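Local atomic coordinates of Sodium/calcium exchanger membrane region domain-containing protein (Archaeoglobus fulgidus, PDB entry 4KPP), a protein that probably exchanges protons for calcium ions across the membrane, as a member of the sodium/calcium exchanger family. Residues Ala32-Thr36 / Leu232-Arg236; Tyr99-Thr105 / Glu242-Gln247; Val44-Phe48 / Pro257-Val261. One frame throughout, in Å; residues are numbered along the deposited sequence.

Contact 1 of 3, residues Ala32-Thr36 / Leu232-Arg236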
loop_
_atom_site.group_PDB
_atom_site.type_symbol
_atom_site.label_atom_id
_atom_site.label_comp_id
_atom_site.label_asym_id
_atom_site.label_seq_id
_atom_site.Cartn_x
_atom_site.Cartn_y
_atom_site.Cartn_z
ATOM N N ALA A 32 -21.621 -1.084 -16.720
ATOM C CA ALA A 32 -20.743 -1.493 -15.620
ATOM C C ALA A 32 -19.244 -1.492 -15.943
ATOM O O ALA A 32 -18.463 -0.820 -15.270
ATOM C CB ALA A 32 -21.170 -2.860 -15.090
ATOM N N LEU A 33 -18.848 -2.244 -16.966
ATOM C CA LEU A 33 -17.436 -2.378 -17.305
ATOM C C LEU A 33 -16.793 -1.047 -17.695
ATOM O O LEU A 33 -15.709 -0.710 -17.219
ATOM C CB LEU A 33 -17.234 -3.409 -18.419
ATOM C CG LEU A 33 -15.774 -3.640 -18.820
ATOM C CD1 LEU A 33 -14.973 -4.139 -17.621
ATOM C CD2 LEU A 33 -15.650 -4.600 -19.999
ATOM N N THR A 34 -17.461 -0.290 -18.559
ATOM C CA THR A 34 -16.901 0.975 -19.023
ATOM C C THR A 34 -16.828 2.016 -17.902
ATOM O O THR A 34 -15.896 2.821 -17.857
ATOM C CB THR A 34 -17.644 1.520 -20.264
ATOM O OG1 THR A 34 -18.006 2.889 -20.052
ATOM C CG2 THR A 34 -18.892 0.708 -20.539
ATOM N N GLN A 35 -17.793 1.980 -16.987
ATOM C CA GLN A 35 -17.732 2.825 -15.798
ATOM C C GLN A 35 -16.489 2.502 -14.976
ATOM O O GLN A 35 -15.832 3.399 -14.454
ATOM C CB GLN A 35 -18.985 2.669 -14.932
ATOM C CG GLN A 35 -18.857 3.353 -13.572
ATOM C CD GLN A 35 -20.146 3.355 -12.774
ATOM O OE1 GLN A 35 -21.146 3.948 -13.180
ATOM N NE2 GLN A 35 -20.126 2.697 -11.622
ATOM N N THR A 36 -16.172 1.215 -14.878
ATOM C CA THR A 36 -15.009 0.751 -14.127
ATOM C C THR A 36 -13.714 1.218 -14.775
ATOM O O THR A 36 -12.813 1.716 -14.100
ATOM C CB THR A 36 -14.980 -0.787 -14.039
ATOM O OG1 THR A 36 -16.216 -1.260 -13.497
ATOM C CG2 THR A 36 -13.829 -1.257 -13.158
ATOM N N LEU A 232 -17.907 -4.402 -8.782
ATOM C CA LEU A 232 -18.884 -5.335 -8.223
ATOM C C LEU A 232 -19.970 -5.692 -9.227
ATOM O O LEU A 232 -20.392 -6.845 -9.305
ATOM C CB LEU A 232 -19.519 -4.768 -6.950
ATOM C CG LEU A 232 -18.643 -4.706 -5.697
ATOM C CD1 LEU A 232 -19.399 -4.061 -4.542
ATOM C CD2 LEU A 232 -18.162 -6.098 -5.315
ATOM N N GLU A 233 -20.418 -4.701 -9.990
ATOM C CA GLU A 233 -21.442 -4.922 -11.003
ATOM C C GLU A 233 -20.918 -5.803 -12.131
ATOM O O GLU A 233 -21.573 -6.762 -12.534
ATOM C CB GLU A 233 -21.936 -3.589 -11.563
ATOM C CG GLU A 233 -23.365 -3.244 -11.183
ATOM C CD GLU A 233 -24.385 -4.121 -11.881
ATOM O OE1 GLU A 233 -24.571 -5.282 -11.458
ATOM O OE2 GLU A 233 -25.003 -3.641 -12.854
ATOM N N THR A 234 -19.732 -5.469 -12.631
ATOM C CA THR A 234 -19.094 -6.233 -13.697
ATOM C C THR A 234 -18.932 -7.703 -13.319
ATOM O O THR A 234 -19.214 -8.593 -14.121
ATOM C CB THR A 234 -17.715 -5.633 -14.070
ATOM O OG1 THR A 234 -17.896 -4.325 -14.626
ATOM C CG2 THR A 234 -17.001 -6.503 -15.086
ATOM N N ALA A 235 -18.491 -7.951 -12.089
ATOM C CA ALA A 235 -18.283 -9.314 -11.608
ATOM C C ALA A 235 -19.592 -10.097 -11.502
ATOM O O ALA A 235 -19.611 -11.315 -11.688
ATOM C CB ALA A 235 -17.554 -9.303 -10.269
ATOM N N ARG A 236 -20.681 -9.391 -11.206
ATOM C CA ARG A 236 -21.997 -10.016 -11.062
ATOM C C ARG A 236 -22.624 -10.456 -12.386
ATOM O O ARG A 236 -23.145 -11.565 -12.476
ATOM C CB ARG A 236 -22.966 -9.104 -10.297
ATOM C CG ARG A 236 -22.710 -9.023 -8.801
ATOM C CD ARG A 236 -23.903 -8.427 -8.057
ATOM N NE ARG A 236 -24.192 -7.053 -8.460
ATOM C CZ ARG A 236 -23.719 -5.975 -7.840
ATOM N NH1 ARG A 236 -22.927 -6.112 -6.786
ATOM N NH2 ARG A 236 -24.036 -4.762 -8.273
#
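Thr234 presents its hydroxyl to the peptide link between Ala32 and Leu33, at the centre of a small helix-helix contact of the sodium/calcium exchanger fold. Helix 32-60, from the first of the two family regions, here runs roughly antiparallel to helix 224-237, from the second; the axes of the two short segments approach to 8.6 Å, at 145° between their directions. Thr234 OG1 comes to 3.3 Å from Leu33 N, but the N-H points too far off line for a hydrogen bond, and the approach is one of packing. Thr234 OG1 also sits 3.6 Å from Ala32 CB. That methyl also meets the base of the preceding side chain, with Ala32 CB 3.7 Å from Glu233 CB. On the other branch of the threonine, Thr234 CG2 touches Leu33 CD1 at 4.0 Å.

Behind this first shell, each hydroxyl is held by its own helix. With chi1 at -65°, Thr234 OG1 lies beside its backbone N and bonds to Gly230 O one turn back, which fixes its rotation and turns the methyl the other way. Thr36 is built alike, and the two hydroxyl oxygens, Thr36 OG1 and Thr234 OG1, remain 3.7 Å apart. Toward the rim of the contact, Glu233 bends at chi2, and its OE1 forms a salt bridge with Arg236 NH2 at 3.3 Å along the same helix. A polar tie between the two helices is supplied nearby by Gln35, whose NE2 bonds to Ala226 O. The contact lies at the surface, with Thr36 the buried member among the residues that touch. Ala32 O is gripped twice, by Thr36 N and Thr36 OG1 from opposite faces of its plane, the hydroxyl bond being 2.9 Å long with its donor 37° above that plane.

Contact 2 of 3, residues Tyr99-Thr105 / Glu242-Gln247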
loop_
_atom_site.group_PDB
_atom_site.type_symbol
_atom_site.label_atom_id
_atom_site.label_comp_id
_atom_site.label_asym_id
_atom_site.label_seq_id
_atom_site.Cartn_x
_atom_site.Cartn_y
_atom_site.Cartn_z
ATOM N N TYR A 99 -16.036 -7.272 2.527
ATOM C CA TYR A 99 -15.249 -6.625 1.477
ATOM C C TYR A 99 -14.149 -5.724 2.041
ATOM O O TYR A 99 -13.057 -5.646 1.480
ATOM C CB TYR A 99 -16.146 -5.823 0.528
ATOM C CG TYR A 99 -17.093 -6.661 -0.310
ATOM C CD1 TYR A 99 -16.928 -8.038 -0.431
ATOM C CD2 TYR A 99 -18.151 -6.068 -0.991
ATOM C CE1 TYR A 99 -17.800 -8.800 -1.200
ATOM C CE2 TYR A 99 -19.023 -6.820 -1.762
ATOM C CZ TYR A 99 -18.845 -8.183 -1.864
ATOM O OH TYR A 99 -19.717 -8.924 -2.632
ATOM N N ALA A 100 -14.441 -5.053 3.151
ATOM C CA ALA A 100 -13.488 -4.134 3.761
ATOM C C ALA A 100 -12.217 -4.859 4.175
ATOM O O ALA A 100 -11.109 -4.368 3.954
ATOM C CB ALA A 100 -14.114 -3.428 4.960
ATOM N N THR A 101 -12.380 -6.036 4.767
ATOM C CA THR A 101 -11.234 -6.807 5.232
ATOM C C THR A 101 -10.567 -7.565 4.088
ATOM O O THR A 101 -9.341 -7.665 4.031
ATOM C CB THR A 101 -11.619 -7.777 6.357
ATOM O OG1 THR A 101 -12.303 -7.056 7.389
ATOM C CG2 THR A 101 -10.373 -8.428 6.936
ATOM N N ALA A 102 -11.379 -8.085 3.172
ATOM C CA ALA A 102 -10.866 -8.789 2.000
ATOM C C ALA A 102 -10.007 -7.877 1.126
ATOM O O ALA A 102 -8.970 -8.295 0.619
ATOM C CB ALA A 102 -12.010 -9.385 1.187
ATOM N N ASN A 103 -10.444 -6.633 0.951
ATOM C CA ASN A 103 -9.696 -5.666 0.150
ATOM C C ASN A 103 -8.376 -5.284 0.813
ATOM O O ASN A 103 -7.352 -5.121 0.147
ATOM C CB ASN A 103 -10.543 -4.418 -0.114
ATOM C CG ASN A 103 -9.839 -3.412 -1.004
ATOM O OD1 ASN A 103 -9.203 -2.476 -0.521
ATOM N ND2 ASN A 103 -9.952 -3.603 -2.315
ATOM N N MET A 104 -8.412 -5.150 2.133
ATOM C CA MET A 104 -7.234 -4.795 2.911
ATOM C C MET A 104 -6.184 -5.905 2.872
ATOM O O MET A 104 -4.993 -5.646 2.691
ATOM C CB MET A 104 -7.642 -4.520 4.356
ATOM C CG MET A 104 -6.561 -3.893 5.208
ATOM S SD MET A 104 -6.237 -4.876 6.681
ATOM C CE MET A 104 -5.192 -6.138 6.005
ATOM N N THR A 105 -6.631 -7.141 3.063
ATOM C CA THR A 105 -5.730 -8.286 3.052
ATOM C C THR A 105 -5.195 -8.526 1.645
ATOM O O THR A 105 -4.032 -8.898 1.462
ATOM C CB THR A 105 -6.423 -9.560 3.574
ATOM O OG1 THR A 105 -7.644 -9.771 2.855
ATOM C CG2 THR A 105 -6.732 -9.430 5.065
ATOM N N GLU A 242 -17.406 -12.127 -6.500
ATOM C CA GLU A 242 -17.136 -10.742 -6.128
ATOM C C GLU A 242 -15.911 -10.590 -5.228
ATOM O O GLU A 242 -15.264 -9.542 -5.224
ATOM C CB GLU A 242 -18.362 -10.129 -5.447
ATOM C CG GLU A 242 -19.570 -9.979 -6.355
ATOM C CD GLU A 242 -20.839 -9.687 -5.582
ATOM O OE1 GLU A 242 -21.236 -10.533 -4.754
ATOM O OE2 GLU A 242 -21.442 -8.613 -5.796
ATOM N N PHE A 243 -15.595 -11.633 -4.467
ATOM C CA PHE A 243 -14.448 -11.591 -3.568
ATOM C C PHE A 243 -13.138 -11.503 -4.331
ATOM O O PHE A 243 -12.176 -10.910 -3.852
ATOM C CB PHE A 243 -14.431 -12.798 -2.628
ATOM C CG PHE A 243 -15.273 -12.614 -1.404
ATOM C CD1 PHE A 243 -14.839 -11.801 -0.367
ATOM C CD2 PHE A 243 -16.499 -13.247 -1.286
ATOM C CE1 PHE A 243 -15.614 -11.623 0.768
ATOM C CE2 PHE A 243 -17.280 -13.076 -0.155
ATOM C CZ PHE A 243 -16.837 -12.261 0.875
ATOM N N LEU A 244 -13.105 -12.090 -5.522
ATOM C CA LEU A 244 -11.911 -12.038 -6.352
ATOM C C LEU A 244 -11.670 -10.618 -6.864
ATOM O O LEU A 244 -10.528 -10.167 -6.961
ATOM C CB LEU A 244 -12.027 -13.021 -7.517
ATOM C CG LEU A 244 -12.229 -14.494 -7.143
ATOM C CD1 LEU A 244 -12.365 -15.351 -8.392
ATOM C CD2 LEU A 244 -11.098 -15.008 -6.255
ATOM N N ALA A 245 -12.752 -9.915 -7.181
ATOM C CA ALA A 245 -12.662 -8.538 -7.653
ATOM C C ALA A 245 -12.244 -7.603 -6.520
ATOM O O ALA A 245 -11.338 -6.787 -6.677
ATOM C CB ALA A 245 -13.994 -8.094 -8.251
ATOM N N VAL A 246 -12.910 -7.738 -5.379
ATOM C CA VAL A 246 -12.629 -6.924 -4.199
ATOM C C VAL A 246 -11.210 -7.138 -3.673
ATOM O O VAL A 246 -10.525 -6.187 -3.292
ATOM C CB VAL A 246 -13.643 -7.226 -3.067
ATOM C CG1 VAL A 246 -13.195 -6.603 -1.749
ATOM C CG2 VAL A 246 -15.026 -6.735 -3.453
ATOM N N GLN A 247 -10.766 -8.389 -3.679
ATOM C CA GLN A 247 -9.492 -8.746 -3.068
ATOM C C GLN A 247 -8.304 -8.617 -4.015
ATOM O O GLN A 247 -7.209 -8.241 -3.593
ATOM C CB GLN A 247 -9.561 -10.168 -2.512
ATOM C CG GLN A 247 -8.422 -10.542 -1.594
ATOM C CD GLN A 247 -8.709 -11.804 -0.804
ATOM O OE1 GLN A 247 -8.335 -11.914 0.362
ATOM N NE2 GLN A 247 -9.372 -12.765 -1.437
HETATM O O HOH W 1 -20.079 -11.450 -2.543
#
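Tyr99 reaches along the helix of Glu242-Gln247 and meets a different residue at each level of its side chain. Tyr99 CB rests on the valine, 3.8 Å from Val246 CG1. The first torsion sets CG beside the backbone N (chi1 -67°), which carries the ring across the valine, and Val246 CG2 stands over one face in a CH-pi contact, 3.8 Å from the ring centroid. Farther out, the CD1-CE1 edge points into the face of Phe243, a T-shaped pair with planes at 79° and Tyr99 CD1 4.0 Å from Phe243 CE1. At the tip, OH joins Glu242 through a water lying in the ring plane, 2.6 Å from Tyr99 OH; the water donates to Glu242 OE1 at 2.7 Å, while Glu242 OE2 pairs with Arg236. One turn on, Asn103 ND2 donates to Val246 O at 2.8 Å, arriving in the carbonyl plane, and Ala102 CB fits at the edge of the Phe243 ring. Leu232 of helix 224-237 packs against both Tyr99 and Val246. The axes of the segments 99-105 and 242-247, on helices 96-127 and 242-267, approach to 8.3 Å at 53°, an obliquely crossed pair in the helical core that joins the two family regions of the exchanger.

Contact 3 of 3, residues Val44-Phe48 / Pro257-Val261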
loop_
_atom_site.group_PDB
_atom_site.type_symbol
_atom_site.label_atom_id
_atom_site.label_comp_id
_atom_site.label_asym_id
_atom_site.label_seq_id
_atom_site.Cartn_x
_atom_site.Cartn_y
_atom_site.Cartn_z
ATOM N N VAL A 44 -6.086 5.906 -11.168
ATOM C CA VAL A 44 -4.682 5.628 -11.443
ATOM C C VAL A 44 -3.937 6.899 -11.866
ATOM O O VAL A 44 -2.828 7.161 -11.401
ATOM C CB VAL A 44 -4.545 4.538 -12.530
ATOM C CG1 VAL A 44 -3.109 4.427 -13.021
ATOM C CG2 VAL A 44 -5.042 3.197 -12.001
ATOM N N SER A 45 -4.565 7.688 -12.733
ATOM C CA SER A 45 -3.980 8.939 -13.216
ATOM C C SER A 45 -3.744 9.926 -12.079
ATOM O O SER A 45 -2.649 10.474 -11.935
ATOM C CB SER A 45 -4.884 9.572 -14.272
ATOM O OG SER A 45 -5.219 8.618 -15.262
ATOM N N ALA A 46 -4.776 10.140 -11.272
ATOM C CA ALA A 46 -4.683 11.037 -10.128
ATOM C C ALA A 46 -3.606 10.578 -9.146
ATOM O O ALA A 46 -3.027 11.389 -8.427
ATOM C CB ALA A 46 -6.034 11.153 -9.432
ATOM N N SER A 47 -3.338 9.275 -9.128
ATOM C CA SER A 47 -2.319 8.720 -8.244
ATOM C C SER A 47 -0.904 9.156 -8.626
ATOM O O SER A 47 -0.086 9.444 -7.752
ATOM C CB SER A 47 -2.411 7.193 -8.197
ATOM O OG SER A 47 -1.443 6.660 -7.312
ATOM N N PHE A 48 -0.611 9.196 -9.925
ATOM C CA PHE A 48 0.693 9.663 -10.390
ATOM C C PHE A 48 0.858 11.152 -10.103
ATOM O O PHE A 48 1.946 11.610 -9.751
ATOM C CB PHE A 48 0.881 9.411 -11.891
ATOM C CG PHE A 48 1.072 7.965 -12.254
ATOM C CD1 PHE A 48 2.287 7.335 -12.030
ATOM C CD2 PHE A 48 0.046 7.241 -12.842
ATOM C CE1 PHE A 48 2.468 6.005 -12.369
ATOM C CE2 PHE A 48 0.222 5.912 -13.181
ATOM C CZ PHE A 48 1.435 5.295 -12.945
ATOM N N PRO A 257 0.118 2.193 -9.692
ATOM C CA PRO A 257 0.935 3.404 -9.842
ATOM C C PRO A 257 2.173 3.370 -8.957
ATOM O O PRO A 257 3.242 3.824 -9.368
ATOM C CB PRO A 257 -0.006 4.519 -9.375
ATOM C CG PRO A 257 -1.371 3.987 -9.645
ATOM C CD PRO A 257 -1.278 2.522 -9.341
ATOM N N GLU A 258 2.018 2.826 -7.755
ATOM C CA GLU A 258 3.128 2.652 -6.827
ATOM C C GLU A 258 4.179 1.705 -7.399
ATOM O O GLU A 258 5.380 1.935 -7.256
ATOM C CB GLU A 258 2.610 2.104 -5.499
ATOM C CG GLU A 258 3.693 1.643 -4.546
ATOM C CD GLU A 258 3.199 0.564 -3.609
ATOM O OE1 GLU A 258 3.773 0.408 -2.512
ATOM O OE2 GLU A 258 2.232 -0.135 -3.978
ATOM N N LEU A 259 3.716 0.639 -8.046
ATOM C CA LEU A 259 4.610 -0.343 -8.651
ATOM C C LEU A 259 5.370 0.245 -9.835
ATOM O O LEU A 259 6.575 0.039 -9.970
ATOM C CB LEU A 259 3.828 -1.581 -9.090
ATOM C CG LEU A 259 3.928 -2.812 -8.187
ATOM C CD1 LEU A 259 5.367 -3.298 -8.123
ATOM C CD2 LEU A 259 3.394 -2.521 -6.789
ATOM N N ILE A 260 4.660 0.976 -10.688
ATOM C CA ILE A 260 5.264 1.609 -11.857
ATOM C C ILE A 260 6.389 2.577 -11.477
ATOM O O ILE A 260 7.442 2.599 -12.116
ATOM C CB ILE A 260 4.201 2.344 -12.701
ATOM C CG1 ILE A 260 3.224 1.337 -13.309
ATOM C CG2 ILE A 260 4.855 3.167 -13.802
ATOM C CD1 ILE A 260 2.068 1.981 -14.051
ATOM N N VAL A 261 6.166 3.370 -10.434
ATOM C CA VAL A 261 7.187 4.299 -9.960
ATOM C C VAL A 261 8.383 3.530 -9.403
ATOM O O VAL A 261 9.534 3.928 -9.588
ATOM C CB VAL A 261 6.625 5.282 -8.905
ATOM C CG1 VAL A 261 7.748 6.068 -8.235
ATOM C CG2 VAL A 261 5.612 6.226 -9.548
#
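Val44 and Pro257 have the nearest CA atoms across the two segments, 6.2 Å apart; the segments, on helices 32-60 and 242-267, have local axes 10.2 Å apart and 46° between their directions. Helix 242-267 is kinked here: the nitrogens of Pro257 and Glu258 make no bond to the preceding turn, and proline has no N-H to give. The proline ring projects at the bend and is met from several sides. Val44 CG1 touches Pro257 CG at 3.8 Å. Ser47 OG, anti to its backbone N (chi1 -178°), lies alongside the ring, 3.3 Å from Pro257 CB. Phe48 lays a face over the same carbon in a CH-pi contact, with Pro257 CB 4.1 Å from the ring centroid and 15° off its normal. At the edge of this ring, in its plane, Ile260 CD1 comes to 3.6 Å from Phe48 CZ, and Val261 CG2 approaches CE1 obliquely. No hydrogen bond joins the two segments, so these predicted membrane-spanning helices are held together here by dispersion and fit of shape, without a directional bond to fix their spacing.

Contacts 1 and 3 lie on the same helix, 32-60, with centres 22 Å apart, while contacts 2 and 3 share helix 242-267; each of the three pairs a helix of the first family region with one of the second. Contact 2 is buried and the largest in area, and it mixes aromatic packing with a direct hydrogen bond and a water bridge. Contact 1 is at the surface and small, its hydroxyls bonded back to their own helices, and contact 3, partly buried, is essentially apolar. Contacts 1 and 2 touch through Leu232 and through the Arg236-Glu242 salt bridge, which links consecutive helices. All three lie away from the calcium site at Ile330, Asp333, Lys335 and Glu340.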